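Local coordinates for hydrolase (PDB 1UFO) that is probably a hydrolase, as a member of the alpha/beta hydrolase fold enzymes, at the interface of chains A and B. Residues are numbered along the deposited sequence; one frame, centred on the assembly and turned at random. Chains: chain A/B, hypothetical protein TT1662.

The interface of chains A and B. Residues chain A 221-222, 225, 229; chain B 225, 229-230, 232-233, 236.
Helix 221-236 of chain A packs across helix 221-235 of chain B, and B:Glu236 just past the end of the latter joins in. The two copies are related by a two-fold axis, so contacts between unlike residues have a twin with the chains exchanged. A:Ala229 and B:Ala229 form their own twin, with their CB methyls 3.7 Å apart; side chains this small probably allow the helices to come close. A:Arg225 buries the most surface in this patch. Its CG lies anti to the backbone N (chi1 -179°), against the backbone O and CB of B:Ala229. The chain then bends at chi2 (65°) to carry the guanidinium toward B:Glu236, one face toward the backbone of B:Ala229 and B:His233. The carboxylate of B:Glu236 is poorly ordered. NH1 of A:Arg225 donates to OE2 of B:Glu236 at 2.9 Å, a salt bridge as well, and NH2 donates to OE1 at 3.1 Å. As modelled, the grip is end-on, but the guanidinium and carboxylate planes are 44° apart, so both oxygens are met from above the carboxylate plane. B:Glu232 adds a longer salt bridge, its OE2 3.5 Å from A:Arg225 NH1. Water 2 also links this carboxylate to A:Arg225, lying 2.6 Å from NE in a nearly straight bond. Water 1 joins A:Arg225 NH2 to ND1 of B:His233, at the ring edge and 2.7 Å from that nitrogen. The neighbouring carboxylates would be expected to steady the arginine charge. An alanine at A:Arg225 would probably cost the ties to B:Glu236 and B:Glu232 and both water bridges. A:Leu222 lays CD1 over one face of the B:His233 imidazole, 4.0 Å from the ring centroid. CD1 of A:Leu222 also touches CD1 of B:Phe230 at 3.9 Å. This patch lies on the C-terminal helix of each alpha/beta hydrolase subunit, facing its partner; the pairing may not be the biological one.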
ATOM      1  N   PRO A 221     -12.464   0.708   2.710  1.00 13.12           N
ATOM      2  CA  PRO A 221     -11.978  -0.122   3.810  1.00 13.46           C
ATOM      3  C   PRO A 221     -10.602  -0.674   3.477  1.00 13.55           C
ATOM      4  O   PRO A 221      -9.800  -0.786   4.402  1.00 12.32           O
ATOM      5  CB  PRO A 221     -12.975  -1.273   3.911  1.00 16.32           C
ATOM      6  CG  PRO A 221     -14.346  -0.572   3.461  1.00 17.74           C
ATOM      7  CD  PRO A 221     -13.808   0.285   2.221  1.00 14.98           C
ATOM      8  N   LEU A 222     -10.325  -1.002   2.212  1.00 12.23           N
ATOM      9  CA  LEU A 222      -8.969  -1.516   1.886  1.00 11.79           C
ATOM     10  C   LEU A 222      -7.897  -0.402   2.123  1.00 11.30           C
ATOM     11  O   LEU A 222      -6.829  -0.668   2.671  1.00 10.44           O
ATOM     12  CB  LEU A 222      -8.881  -2.002   0.432  1.00 13.14           C
ATOM     13  CG  LEU A 222      -7.491  -2.532   0.050  1.00 12.92           C
ATOM     14  CD1 LEU A 222      -6.982  -3.699   0.930  1.00 13.51           C
ATOM     15  CD2 LEU A 222      -7.531  -2.994  -1.421  1.00 13.39           C
ATOM     16  N   ARG A 225      -7.222  -0.204   5.833  1.00  9.86           N
ATOM     17  CA  ARG A 225      -6.421  -1.313   6.310  1.00 10.80           C
ATOM     18  C   ARG A 225      -4.928  -1.138   5.926  1.00  9.88           C
ATOM     19  O   ARG A 225      -4.037  -1.362   6.755  1.00  9.55           O
ATOM     20  CB  ARG A 225      -7.009  -2.626   5.740  1.00 12.35           C
ATOM     21  CG  ARG A 225      -6.238  -3.929   6.220  1.00 18.84           C
ATOM     22  CD  ARG A 225      -6.435  -4.042   7.715  1.00 22.64           C
ATOM     23  NE  ARG A 225      -6.210  -5.348   8.404  1.00 25.05           N
ATOM     24  CZ  ARG A 225      -7.106  -6.344   8.561  1.00 21.88           C
ATOM     25  NH1 ARG A 225      -6.716  -7.394   9.250  1.00 26.77           N
ATOM     26  NH2 ARG A 225      -8.343  -6.342   8.061  1.00 23.90           N
ATOM     27  N   ALA A 229      -1.460  -0.445   8.476  1.00  8.76           N
ATOM     28  CA  ALA A 229      -0.164  -1.169   8.397  1.00  9.13           C
ATOM     29  C   ALA A 229       0.996  -0.161   8.333  1.00  8.89           C
ATOM     30  O   ALA A 229       1.988  -0.374   8.968  1.00 10.21           O
ATOM     31  CB  ALA A 229      -0.142  -2.086   7.113  1.00 10.26           C
TER
ATOM     32  N   ARG B 225       4.929  -5.572   5.542  1.00 10.14           N
ATOM     33  CA  ARG B 225       3.803  -5.264   6.466  1.00 10.61           C
ATOM     34  C   ARG B 225       2.492  -4.927   5.755  1.00  9.55           C
ATOM     35  O   ARG B 225       1.397  -5.343   6.147  1.00  9.92           O
ATOM     36  CB  ARG B 225       4.213  -4.135   7.340  1.00 12.15           C
ATOM     37  CG  ARG B 225       3.282  -3.871   8.566  1.00 13.44           C
ATOM     38  CD  ARG B 225       3.306  -5.079   9.492  1.00 15.77           C
ATOM     39  NE  ARG B 225       2.634  -4.860  10.796  1.00 14.86           N
ATOM     40  CZ  ARG B 225       3.260  -4.360  11.875  1.00 14.11           C
ATOM     41  NH1 ARG B 225       2.553  -4.270  13.026  1.00 13.53           N
ATOM     42  NH2 ARG B 225       4.497  -3.921  11.860  1.00 14.95           N
ATOM     43  N   ALA B 229      -1.212  -7.001   5.760  1.00 13.20           N
ATOM     44  CA  ALA B 229      -2.529  -6.408   5.957  1.00 13.54           C
ATOM     45  C   ALA B 229      -3.495  -6.709   4.810  1.00 11.96           C
ATOM     46  O   ALA B 229      -4.725  -6.910   4.968  1.00 13.26           O
ATOM     47  CB  ALA B 229      -2.338  -4.843   6.118  1.00 12.35           C
ATOM     48  N   PHE B 230      -2.952  -6.749   3.577  1.00 11.10           N
ATOM     49  CA  PHE B 230      -3.766  -7.073   2.416  1.00 12.96           C
ATOM     50  C   PHE B 230      -4.293  -8.531   2.523  1.00 13.02           C
ATOM     51  O   PHE B 230      -5.460  -8.745   2.239  1.00 13.85           O
ATOM     52  CB  PHE B 230      -2.915  -6.893   1.120  1.00 12.30           C
ATOM     53  CG  PHE B 230      -3.693  -7.109  -0.176  1.00 10.54           C
ATOM     54  CD1 PHE B 230      -4.404  -6.061  -0.739  1.00 11.90           C
ATOM     55  CD2 PHE B 230      -3.690  -8.359  -0.876  1.00 10.99           C
ATOM     56  CE1 PHE B 230      -5.068  -6.177  -1.949  1.00 13.83           C
ATOM     57  CE2 PHE B 230      -4.411  -8.433  -2.138  1.00  9.71           C
ATOM     58  CZ  PHE B 230      -5.065  -7.357  -2.645  1.00 13.42           C
ATOM     59  N   GLU B 232      -4.763 -10.272   5.234  1.00 17.66           N
ATOM     60  CA  GLU B 232      -5.786 -10.312   6.334  1.00 17.84           C
ATOM     61  C   GLU B 232      -7.098  -9.682   5.920  1.00 18.22           C
ATOM     62  O   GLU B 232      -8.195 -10.138   6.257  1.00 17.38           O
ATOM     63  CB  GLU B 232      -5.187  -9.716   7.640  1.00 18.01           C
ATOM     64  CG  GLU B 232      -4.043 -10.602   8.137  1.00 20.99           C
ATOM     65  CD  GLU B 232      -3.523 -10.187   9.470  1.00 23.73           C
ATOM     66  OE1 GLU B 232      -2.991 -11.037  10.186  1.00 26.08           O
ATOM     67  OE2 GLU B 232      -3.604  -8.971   9.767  1.00 26.87           O
ATOM     68  N   HIS B 233      -7.011  -8.585   5.176  1.00 15.19           N
ATOM     69  CA  HIS B 233      -8.180  -7.999   4.647  1.00 14.92           C
ATOM     70  C   HIS B 233      -9.068  -8.983   3.853  1.00 17.16           C
ATOM     71  O   HIS B 233     -10.274  -9.057   4.090  1.00 17.22           O
ATOM     72  CB  HIS B 233      -7.808  -6.810   3.750  1.00 16.85           C
ATOM     73  CG  HIS B 233      -8.992  -6.147   3.148  1.00 16.90           C
ATOM     74  ND1 HIS B 233      -9.773  -5.254   3.848  1.00 19.19           N
ATOM     75  CD2 HIS B 233      -9.574  -6.275   1.930  1.00 18.50           C
ATOM     76  CE1 HIS B 233     -10.778  -4.863   3.107  1.00 19.49           C
ATOM     77  NE2 HIS B 233     -10.683  -5.463   1.935  1.00 23.33           N
ATOM     78  N   GLU B 236     -10.454 -11.950   6.129  1.00 27.41           N
ATOM     79  CA  GLU B 236     -11.514 -11.574   7.073  1.00 30.75           C
ATOM     80  C   GLU B 236     -12.761 -11.047   6.434  1.00 32.59           C
ATOM     81  O   GLU B 236     -13.726 -10.711   7.129  1.00 33.20           O
ATOM     82  CB  GLU B 236     -10.963 -10.525   8.057  1.00 30.42           C
ATOM     83  CG  GLU B 236      -9.683 -10.942   8.731  1.00 33.59           C
ATOM     84  CD  GLU B 236      -9.034  -9.802   9.491  1.00 32.32           C
ATOM     85  OE1 GLU B 236      -9.667  -8.742   9.558  1.00 33.91           O
ATOM     86  OE2 GLU B 236      -7.901  -9.968  10.003  1.00 34.22           O
TER
HETATM   87  O   HOH W   1      -9.982  -4.793   6.478  1.00 20.67           O
HETATM   88  O   HOH W   2      -3.849  -5.841   9.414  1.00 25.37           O